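Local coordinates for protein-glutamine gamma-glutamyltransferase (PDB 6G49) that joins proteins by forming isopeptide bonds between glutamine and lysine side chains in vitro, through its periplasmic transglutaminase domain, and is critical for viability of Pseudomonas aeruginosa, at residues L71-L76 with F122-A127; A97-K102 with L163-I168; G104-Y109 with S157-A162. All coordinates share one frame; numbering follows the deposited sequence. Where two conformers were deposited one is given.

Contact 1: L71-L76 with F122-A127; sequences LYWRAL and FALDVA
Leu124 lays its CD2 methyl over one face of the Trp73 indole, a CH-pi contact in which the methyl stands 3.8 Å from the centroid of the six-membered ring and 17° off the ring normal. The contact lies where strand 72-81 meets strand 120-124 in a large curled antiparallel sheet. Leu124 CG sits anti to its own carbonyl carbon (chi1 -53°), and the leucine crosses the indole obliquely, Leu124 CG 3.7 Å from Trp73 CZ3. Phe122 meets the strand differently: Ala75 CB touches its ring edge, in plane, 3.6 Å from Phe122 CD1. Between these apolar contacts Ala123 N donates to Arg74 O at 3.1 Å, while the return bond from Arg74 N to Ala123 O is weak and bent. Tyr72, whose ring leads away, hydrogen-bonds through OH to Asp303, probably an active-site residue. In one modelled conformer of each, Arg74 NH2 and Asp125 OD2 form a salt bridge at 3.3 Å; the flat groups stack 23° apart, the oxygen well out of the guanidinium plane, so no N-H points at it. Glu291 and Arg164 are their respective further salt-bridge partners. One water accepts from Asp125 N at 3.0 Å and donates to Tyr72 O.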
loop_
_atom_site.group_PDB
_atom_site.type_symbol
_atom_site.label_atom_id
_atom_site.label_comp_id
_atom_site.label_asym_id
_atom_site.label_seq_id
_atom_site.Cartn_x
_atom_site.Cartn_y
_atom_site.Cartn_z
ATOM N N LEU A 71 11.483 0.827 -3.179
ATOM C CA LEU A 71 11.112 -0.544 -3.442
ATOM C C LEU A 71 9.763 -0.859 -2.778
ATOM O O LEU A 71 9.649 -1.643 -1.829
ATOM C CB LEU A 71 12.202 -1.467 -2.946
ATOM C CG LEU A 71 13.546 -1.285 -3.650
ATOM C CD1 LEU A 71 14.515 -2.287 -3.109
ATOM C CD2 LEU A 71 13.403 -1.428 -5.155
ATOM N N TYR A 72 8.745 -0.183 -3.275
ATOM C CA TYR A 72 7.346 -0.450 -2.921
ATOM C C TYR A 72 6.719 -1.346 -3.974
ATOM O O TYR A 72 6.325 -0.901 -5.050
ATOM C CB TYR A 72 6.557 0.858 -2.768
ATOM C CG TYR A 72 6.864 1.562 -1.474
ATOM C CD1 TYR A 72 7.990 2.342 -1.328
ATOM C CD2 TYR A 72 5.987 1.505 -0.400
ATOM C CE1 TYR A 72 8.269 2.966 -0.138
ATOM C CE2 TYR A 72 6.243 2.155 0.804
ATOM C CZ TYR A 72 7.400 2.906 0.923
ATOM O OH TYR A 72 7.624 3.559 2.091
ATOM N N TRP A 73 6.623 -2.622 -3.630
ATOM C CA TRP A 73 6.084 -3.677 -4.465
ATOM C C TRP A 73 4.566 -3.766 -4.304
ATOM O O TRP A 73 4.113 -4.388 -3.332
ATOM C CB TRP A 73 6.751 -5.029 -4.201
ATOM C CG TRP A 73 8.242 -5.001 -4.182
ATOM C CD1 TRP A 73 9.033 -4.953 -3.084
ATOM C CD2 TRP A 73 9.134 -4.963 -5.319
ATOM N NE1 TRP A 73 10.359 -4.880 -3.451
ATOM C CE2 TRP A 73 10.431 -4.897 -4.805
ATOM C CE3 TRP A 73 8.922 -4.980 -6.695
ATOM C CZ2 TRP A 73 11.549 -4.831 -5.644
ATOM C CZ3 TRP A 73 10.023 -4.920 -7.524
ATOM C CH2 TRP A 73 11.291 -4.878 -6.977
ATOM N N ARG A 74 3.813 -3.103 -5.180
ATOM C CA ARG A 74 2.341 -3.143 -5.109
ATOM C C ARG A 74 1.866 -4.545 -5.452
ATOM O O ARG A 74 2.310 -5.161 -6.432
ATOM C CB ARG A 74 1.612 -2.160 -6.028
ATOM C CG ARG A 74 0.082 -2.196 -5.923
ATOM C CD ARG A 74 -0.641 -1.188 -6.829
ATOM N NE ARG A 74 -0.188 0.179 -6.655
ATOM C CZ ARG A 74 -0.988 1.221 -6.465
ATOM N NH1 ARG A 74 -2.302 1.057 -6.622
ATOM N NH2 ARG A 74 -0.476 2.386 -6.095
ATOM N N ALA A 75 0.926 -5.060 -4.632
ATOM C CA ALA A 75 0.165 -6.270 -4.929
ATOM C C ALA A 75 -1.269 -5.949 -5.277
ATOM O O ALA A 75 -1.777 -6.366 -6.335
ATOM C CB ALA A 75 0.227 -7.242 -3.796
ATOM N N LEU A 76 -1.956 -5.232 -4.371
ATOM C CA LEU A 76 -3.377 -4.926 -4.611
ATOM C C LEU A 76 -3.715 -3.665 -3.826
ATOM O O LEU A 76 -2.951 -3.211 -3.006
ATOM C CB LEU A 76 -4.284 -6.079 -4.194
ATOM C CG LEU A 76 -4.446 -6.342 -2.706
ATOM C CD1 LEU A 76 -5.779 -7.062 -2.472
ATOM C CD2 LEU A 76 -3.282 -7.156 -2.143
ATOM N N PHE A 122 3.273 -9.062 -8.285
ATOM C CA PHE A 122 3.903 -7.988 -7.546
ATOM C C PHE A 122 4.753 -7.131 -8.486
ATOM O O PHE A 122 5.516 -7.675 -9.310
ATOM C CB PHE A 122 4.775 -8.571 -6.443
ATOM C CG PHE A 122 4.116 -9.641 -5.627
ATOM C CD1 PHE A 122 2.904 -9.394 -5.009
ATOM C CD2 PHE A 122 4.640 -10.926 -5.559
ATOM C CE1 PHE A 122 2.242 -10.400 -4.350
ATOM C CE2 PHE A 122 4.023 -11.881 -4.779
ATOM C CZ PHE A 122 2.826 -11.615 -4.163
ATOM N N ALA A 123 4.692 -5.810 -8.356
ATOM C CA ALA A 123 5.490 -4.947 -9.211
ATOM C C ALA A 123 5.488 -3.537 -8.655
ATOM O O ALA A 123 4.488 -3.098 -8.054
ATOM C CB ALA A 123 4.919 -4.924 -10.616
ATOM N N LEU A 124 6.541 -2.780 -8.964
ATOM C CA LEU A 124 6.559 -1.340 -8.679
ATOM C C LEU A 124 5.523 -0.645 -9.567
ATOM O O LEU A 124 5.341 -0.936 -10.748
ATOM C CB LEU A 124 7.936 -0.749 -8.989
ATOM C CG LEU A 124 9.147 -1.417 -8.357
ATOM C CD1 LEU A 124 10.399 -0.765 -8.910
ATOM C CD2 LEU A 124 9.147 -1.324 -6.818
ATOM N N ASP A 125 4.797 0.300 -8.959
ATOM C CA ASP A 125 3.817 1.106 -9.697
ATOM C C ASP A 125 4.578 2.004 -10.691
ATOM O O ASP A 125 5.718 2.351 -10.453
ATOM C CB ASP A 125 2.996 1.932 -8.684
ATOM C CG ASP A 125 1.625 2.395 -9.133
ATOM O OD1 ASP A 125 0.960 1.654 -9.847
ATOM O OD2 ASP A 125 1.221 3.507 -8.697
ATOM N N VAL A 126 3.972 2.340 -11.868
ATOM C CA VAL A 126 2.878 1.693 -12.529
ATOM C C VAL A 126 3.507 0.639 -13.454
ATOM O O VAL A 126 4.417 0.973 -14.252
ATOM C CB VAL A 126 2.047 2.686 -13.352
ATOM C CG1 VAL A 126 1.074 1.974 -14.258
ATOM C CG2 VAL A 126 1.301 3.645 -12.436
ATOM N N ALA A 127 2.996 -0.577 -13.383
ATOM C CA ALA A 127 3.639 -1.711 -14.023
ATOM C C ALA A 127 2.936 -2.122 -15.311
ATOM O O ALA A 127 1.717 -2.076 -15.469
ATOM C CB ALA A 127 3.683 -2.909 -13.113
HETATM O O HOH W 1 5.351 1.236 -6.181
#

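Contact 2: A97-K102 with L163-I168; sequences ALHWQK and LRESSI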
loop_
_atom_site.group_PDB
_atom_site.type_symbol
_atom_site.label_atom_id
_atom_site.label_comp_id
_atom_site.label_asym_id
_atom_site.label_seq_id
_atom_site.Cartn_x
_atom_site.Cartn_y
_atom_site.Cartn_z
ATOM N N ALA A 97 -5.349 5.496 -21.642
ATOM C CA ALA A 97 -4.695 6.793 -21.450
ATOM C C ALA A 97 -5.463 7.690 -20.466
ATOM O O ALA A 97 -4.854 8.556 -19.825
ATOM C CB ALA A 97 -4.518 7.471 -22.785
ATOM N N LEU A 98 -6.784 7.511 -20.336
ATOM C CA LEU A 98 -7.546 8.218 -19.273
ATOM C C LEU A 98 -7.119 7.679 -17.900
ATOM O O LEU A 98 -7.192 8.362 -16.865
ATOM C CB LEU A 98 -9.056 8.050 -19.490
ATOM C CG LEU A 98 -9.610 6.652 -19.235
ATOM C CD1 LEU A 98 -10.055 6.486 -17.791
ATOM C CD2 LEU A 98 -10.758 6.360 -20.186
ATOM N N HIS A 99 -6.656 6.430 -17.876
ATOM C CA HIS A 99 -6.255 5.923 -16.656
ATOM C C HIS A 99 -4.909 6.544 -16.274
ATOM O O HIS A 99 -4.806 6.984 -15.175
ATOM C CB HIS A 99 -6.389 4.395 -16.569
ATOM C CG HIS A 99 -7.561 4.007 -15.732
ATOM N ND1 HIS A 99 -7.520 3.994 -14.313
ATOM C CD2 HIS A 99 -8.831 3.699 -16.097
ATOM C CE1 HIS A 99 -8.726 3.680 -13.876
ATOM N NE2 HIS A 99 -9.549 3.486 -14.952
ATOM N N TRP A 100 -3.904 6.588 -17.170
ATOM C CA TRP A 100 -2.550 6.955 -16.759
ATOM C C TRP A 100 -1.684 7.355 -17.964
ATOM O O TRP A 100 -2.026 7.058 -19.076
ATOM C CB TRP A 100 -1.882 5.837 -15.967
ATOM C CG TRP A 100 -1.538 4.592 -16.728
ATOM C CD1 TRP A 100 -2.411 3.669 -17.221
ATOM C CD2 TRP A 100 -0.229 4.115 -17.067
ATOM N NE1 TRP A 100 -1.723 2.654 -17.824
ATOM C CE2 TRP A 100 -0.386 2.906 -17.758
ATOM C CE3 TRP A 100 1.066 4.588 -16.853
ATOM C CZ2 TRP A 100 0.691 2.161 -18.228
ATOM C CZ3 TRP A 100 2.135 3.838 -17.292
ATOM C CH2 TRP A 100 1.941 2.654 -17.995
ATOM N N GLN A 101 -0.586 8.032 -17.665
ATOM C CA GLN A 101 0.348 8.541 -18.637
ATOM C C GLN A 101 1.760 8.246 -18.133
ATOM O O GLN A 101 2.170 8.645 -17.067
ATOM C CB GLN A 101 0.132 10.056 -18.798
ATOM C CG GLN A 101 1.137 10.769 -19.712
ATOM C CD GLN A 101 1.145 12.265 -19.471
ATOM O OE1 GLN A 101 2.140 12.849 -19.035
ATOM N NE2 GLN A 101 0.003 12.896 -19.696
ATOM N N LYS A 102 2.525 7.578 -18.965
ATOM C CA LYS A 102 3.905 7.411 -18.753
ATOM C C LYS A 102 4.655 8.732 -18.716
ATOM O O LYS A 102 4.468 9.569 -19.559
ATOM C CB LYS A 102 4.498 6.619 -19.913
ATOM C CG LYS A 102 4.011 5.195 -19.974
ATOM C CD LYS A 102 4.569 4.426 -21.129
ATOM C CE LYS A 102 3.959 3.046 -21.145
ATOM N NZ LYS A 102 4.437 2.254 -22.301
ATOM N N LEU A 163 1.765 9.571 -14.213
ATOM C CA LEU A 163 0.582 10.314 -13.735
ATOM C C LEU A 163 -0.602 9.356 -13.735
ATOM O O LEU A 163 -0.905 8.726 -14.726
ATOM C CB LEU A 163 0.357 11.492 -14.685
ATOM C CG LEU A 163 -0.840 12.381 -14.401
ATOM C CD1 LEU A 163 -0.704 13.038 -13.051
ATOM C CD2 LEU A 163 -0.943 13.456 -15.495
ATOM N N ARG A 164 -1.243 9.243 -12.583
ATOM C CA ARG A 164 -2.346 8.327 -12.423
ATOM C C ARG A 164 -3.705 8.953 -12.206
ATOM O O ARG A 164 -3.951 9.585 -11.199
ATOM C CB ARG A 164 -2.052 7.377 -11.270
ATOM C CG ARG A 164 -0.668 6.777 -11.317
ATOM C CD ARG A 164 -0.523 5.679 -10.296
ATOM N NE ARG A 164 -0.073 6.196 -9.017
ATOM C CZ ARG A 164 -0.558 5.795 -7.859
ATOM N NH1 ARG A 164 -1.511 4.881 -7.852
ATOM N NH2 ARG A 164 -0.104 6.309 -6.724
ATOM N N GLU A 165 -4.575 8.743 -13.179
ATOM C CA GLU A 165 -5.945 9.185 -13.119
ATOM C C GLU A 165 -6.053 10.673 -12.741
ATOM O O GLU A 165 -6.696 11.028 -11.753
ATOM C CB GLU A 165 -6.725 8.288 -12.148
ATOM C CG GLU A 165 -7.995 7.778 -12.707
ATOM C CD GLU A 165 -8.951 7.035 -11.791
ATOM O OE1 GLU A 165 -8.533 6.515 -10.712
ATOM O OE2 GLU A 165 -10.128 6.984 -12.169
ATOM N N SER A 166 -5.503 11.577 -13.554
ATOM C CA SER A 166 -5.608 13.001 -13.293
ATOM C C SER A 166 -7.082 13.446 -13.253
ATOM O O SER A 166 -7.388 14.376 -12.528
ATOM C CB SER A 166 -4.799 13.814 -14.279
ATOM O OG SER A 166 -5.267 13.545 -15.571
ATOM N N SER A 167 -7.944 12.810 -14.057
ATOM C CA SER A 167 -9.413 12.891 -13.973
ATOM C C SER A 167 -9.967 11.560 -13.487
ATOM O O SER A 167 -9.645 10.548 -14.040
ATOM C CB SER A 167 -10.039 13.195 -15.328
ATOM O OG SER A 167 -9.687 14.499 -15.668
ATOM N N ILE A 168 -10.718 11.588 -12.406
ATOM C CA ILE A 168 -11.119 10.348 -11.700
ATOM C C ILE A 168 -12.529 9.984 -12.164
ATOM O O ILE A 168 -13.417 10.842 -12.296
ATOM C CB ILE A 168 -10.940 10.523 -10.186
ATOM C CG1 ILE A 168 -10.993 9.171 -9.464
ATOM C CG2 ILE A 168 -11.931 11.532 -9.602
ATOM C CD1 ILE A 168 -10.822 9.280 -7.963
HETATM O O HOH W 2 -7.708 10.657 -16.184
#
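Trp100 CG lies between its backbone N and carbonyl carbon (chi1 69°), and the far end of the indole leads away from segment 163-168, so that CB is the side-chain atom that meets the partner, 3.3 Å from Leu163 O. That same oxygen takes a CA-H...O contact from Trp100 CA, besides the stronger hydrogen bond from Gln101 N at 3.0 Å. Leu163 N returns the bond to Gln101 O, also at 3.0 Å. Two residues further on, Glu165 N donates to His99 O at 2.7 Å, nearly along the C=O axis, which carries the pairing beyond the two short strands.

The side chains of His99 and Glu165 run side by side and point the same way. Glu165 is extended beyond CG (chi2 -172°), which carries CD to 4.0 Å from His99 CE1, with imidazole and carboxylate planes 28° apart. The ionisable atoms are not in contact, His99 NE2 lying 4.5 Å from Glu165 OE2; OE1 accepts from Trp299 NE1 and OE2 from the backbone N of Asp169. At the outer end a water accepts from Ser167 N at 3.0 Å; its 2.4 Å approach to Leu98 O, in a poorly ordered residue, is doubtful. Arg164, on the Trp100 side of the sheet, forms salt bridges with Glu291 and Asp125 and lies against Phe140 in a cation-pi contact. Strands 100-101 and 163-164 thus form a minimal two-stranded antiparallel sheet, with Gln101 opposite Leu163 as its hydrogen-bonded pair and Trp100 opposite Arg164 as its non-hydrogen-bonded pair.

Contact 3: G104-Y109 with S157-A162; sequences GPELRY and SSWPQA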
loop_
_atom_site.group_PDB
_atom_site.type_symbol
_atom_site.label_atom_id
_atom_site.label_comp_id
_atom_site.label_asym_id
_atom_site.label_seq_id
_atom_site.Cartn_x
_atom_site.Cartn_y
_atom_site.Cartn_z
ATOM N N GLY A 104 8.740 10.017 -16.836
ATOM C CA GLY A 104 9.863 9.685 -16.006
ATOM C C GLY A 104 10.538 8.380 -16.429
ATOM O O GLY A 104 10.286 7.798 -17.478
ATOM N N PRO A 105 11.480 7.905 -15.617
ATOM C CA PRO A 105 12.309 6.766 -16.029
ATOM C C PRO A 105 11.494 5.460 -16.052
ATOM O O PRO A 105 10.549 5.324 -15.281
ATOM C CB PRO A 105 13.418 6.751 -14.973
ATOM C CG PRO A 105 12.846 7.454 -13.774
ATOM C CD PRO A 105 11.790 8.411 -14.282
ATOM N N GLU A 106 11.838 4.561 -16.977
ATOM C CA GLU A 106 11.306 3.206 -17.064
ATOM C C GLU A 106 12.287 2.291 -16.337
ATOM O O GLU A 106 13.467 2.294 -16.658
ATOM C CB GLU A 106 11.127 2.777 -18.514
ATOM C CG GLU A 106 10.580 1.378 -18.727
ATOM C CD GLU A 106 10.594 0.919 -20.182
ATOM O OE1 GLU A 106 10.903 1.754 -21.023
ATOM O OE2 GLU A 106 10.277 -0.246 -20.477
ATOM N N LEU A 107 11.800 1.497 -15.368
ATOM C CA LEU A 107 12.638 0.524 -14.646
ATOM C C LEU A 107 12.245 -0.851 -15.184
ATOM O O LEU A 107 11.084 -1.201 -15.263
ATOM C CB LEU A 107 12.400 0.552 -13.134
ATOM C CG LEU A 107 12.669 1.857 -12.402
ATOM C CD1 LEU A 107 12.396 1.714 -10.910
ATOM C CD2 LEU A 107 14.095 2.310 -12.622
ATOM N N ARG A 108 13.239 -1.634 -15.586
ATOM C CA ARG A 108 13.038 -2.936 -16.198
ATOM C C ARG A 108 13.671 -4.013 -15.322
ATOM O O ARG A 108 14.802 -3.895 -14.810
ATOM C CB ARG A 108 13.663 -2.997 -17.597
ATOM C CG ARG A 108 12.999 -2.069 -18.602
ATOM C CD ARG A 108 13.529 -2.349 -20.016
ATOM N NE ARG A 108 12.752 -1.690 -21.067
ATOM C CZ ARG A 108 13.204 -0.708 -21.850
ATOM N NH1 ARG A 108 14.469 -0.322 -21.773
ATOM N NH2 ARG A 108 12.390 -0.116 -22.708
ATOM N N TYR A 109 12.888 -5.065 -15.056
ATOM C CA TYR A 109 13.329 -6.076 -14.167
ATOM C C TYR A 109 12.560 -7.372 -14.416
ATOM O O TYR A 109 11.477 -7.355 -14.955
ATOM C CB TYR A 109 13.257 -5.637 -12.690
ATOM C CG TYR A 109 11.902 -5.079 -12.260
ATOM C CD1 TYR A 109 11.569 -3.766 -12.515
ATOM C CD2 TYR A 109 10.928 -5.886 -11.644
ATOM C CE1 TYR A 109 10.321 -3.250 -12.170
ATOM C CE2 TYR A 109 9.704 -5.358 -11.241
ATOM C CZ TYR A 109 9.391 -4.043 -11.528
ATOM O OH TYR A 109 8.176 -3.508 -11.145
ATOM N N SER A 157 8.160 -3.792 -16.813
ATOM C CA SER A 157 8.557 -2.421 -16.933
ATOM C C SER A 157 7.649 -1.584 -16.023
ATOM O O SER A 157 6.437 -1.716 -16.121
ATOM C CB SER A 157 8.409 -1.918 -18.361
ATOM O OG SER A 157 9.400 -2.505 -19.199
ATOM N N SER A 158 8.258 -0.736 -15.210
ATOM C CA SER A 158 7.489 0.171 -14.312
ATOM C C SER A 158 7.905 1.624 -14.570
ATOM O O SER A 158 9.079 1.931 -14.727
ATOM C CB SER A 158 7.764 -0.210 -12.889
ATOM O OG SER A 158 7.198 -1.471 -12.561
ATOM N N TRP A 159 6.926 2.520 -14.385
ATOM C CA TRP A 159 7.099 3.962 -14.436
ATOM C C TRP A 159 6.663 4.565 -13.111
ATOM O O TRP A 159 5.476 4.881 -12.938
ATOM C CB TRP A 159 6.223 4.522 -15.555
ATOM C CG TRP A 159 6.780 4.269 -16.923
ATOM C CD1 TRP A 159 7.535 5.138 -17.670
ATOM C CD2 TRP A 159 6.643 3.070 -17.704
ATOM N NE1 TRP A 159 7.914 4.537 -18.840
ATOM C CE2 TRP A 159 7.345 3.290 -18.918
ATOM C CE3 TRP A 159 5.956 1.859 -17.548
ATOM C CZ2 TRP A 159 7.404 2.321 -19.919
ATOM C CZ3 TRP A 159 6.030 0.896 -18.541
ATOM C CH2 TRP A 159 6.769 1.121 -19.697
ATOM N N PRO A 160 7.570 4.682 -12.136
ATOM C CA PRO A 160 7.194 5.107 -10.795
ATOM C C PRO A 160 6.631 6.541 -10.775
ATOM O O PRO A 160 5.901 6.890 -9.845
ATOM C CB PRO A 160 8.508 5.042 -10.028
ATOM C CG PRO A 160 9.273 3.943 -10.741
ATOM C CD PRO A 160 8.968 4.210 -12.205
ATOM N N GLN A 161 7.025 7.349 -11.762
ATOM C CA GLN A 161 6.579 8.792 -11.851
ATOM C C GLN A 161 5.353 8.956 -12.734
ATOM O O GLN A 161 4.954 10.090 -13.020
ATOM C CB GLN A 161 7.745 9.644 -12.354
ATOM C CG GLN A 161 8.886 9.655 -11.369
ATOM C CD GLN A 161 10.033 10.547 -11.784
ATOM O OE1 GLN A 161 9.922 11.374 -12.681
ATOM N NE2 GLN A 161 11.145 10.376 -11.106
ATOM N N ALA A 162 4.724 7.854 -13.173
ATOM C CA ALA A 162 3.568 7.934 -14.050
ATOM C C ALA A 162 2.476 8.783 -13.395
ATOM O O ALA A 162 2.340 8.799 -12.176
ATOM C CB ALA A 162 3.018 6.565 -14.359
HETATM O O HOH W 3 8.661 6.886 -14.131
#
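Glu106 and Trp159 lie side by side, pointing the same way, with the carboxylate plane tilted 22° from the indole. Glu106 CG rests over one face of the ring, 4.0 Å from the centroid of its six-membered part, as a CH-pi contact. Because CG is anti to the backbone N (chi1 180°) and the chain stays extended, the carboxylate carries on to Ser157, whose OG donates to the anti lone pair of Glu106 OE2 at 2.7 Å. The other oxygen, OE1, is 2.9 Å from Arg108 NH2, out of the guanidinium plane, so that pair is held by charge alone.

These groups lie on and beside strands 107-113 and 152-158, adjacent inner strands of a six-stranded antiparallel sheet. Leu107 and Ser158 form its hydrogen-bonded pair here: Leu107 N reaches Ser158 O at 2.8 Å, almost straight at 173°, and Ser158 N answers to Leu107 O. Leu107 CD1 packs on Pro160 CG across the beginning of a type I turn that runs from Trp159 to Ala162. A water bridges the loops beyond the strands, donating to Pro105 O and accepting from Gln161 N at 2.9 Å. Further along, Tyr109 OH donates to Ser158 OG at 2.7 Å, the serine oxygen lying at the ring edge. Both hydroxyls are positioned by the backbone of Leu124: Ser158 OG bonds to its O and Tyr109 OH to its N.

In the fold
All three contacts fall within the N-terminal part of the periplasmic domain, each in a different antiparallel sheet: contact 1 in the large curled one, contact 3 in the six-stranded one, contact 2 in the two-stranded one. Their centres lie about 11 Å (1 and 3), 15 Å (2 and 3) and 17 Å (1 and 2) apart. Contact 3 is nested inside the loop closed by contact 2; contact 1, alternating with both, lies beside the probable catalytic residues, the others further out. Strands 107-113 and 120-124 are consecutive, and Leu124 touches both segments of contact 3. Asp125 joins contact 1 to Arg164, and Trp100 packs on Ala162. Antiparallel pairing thus appears to gather chain-distant segments in this fold.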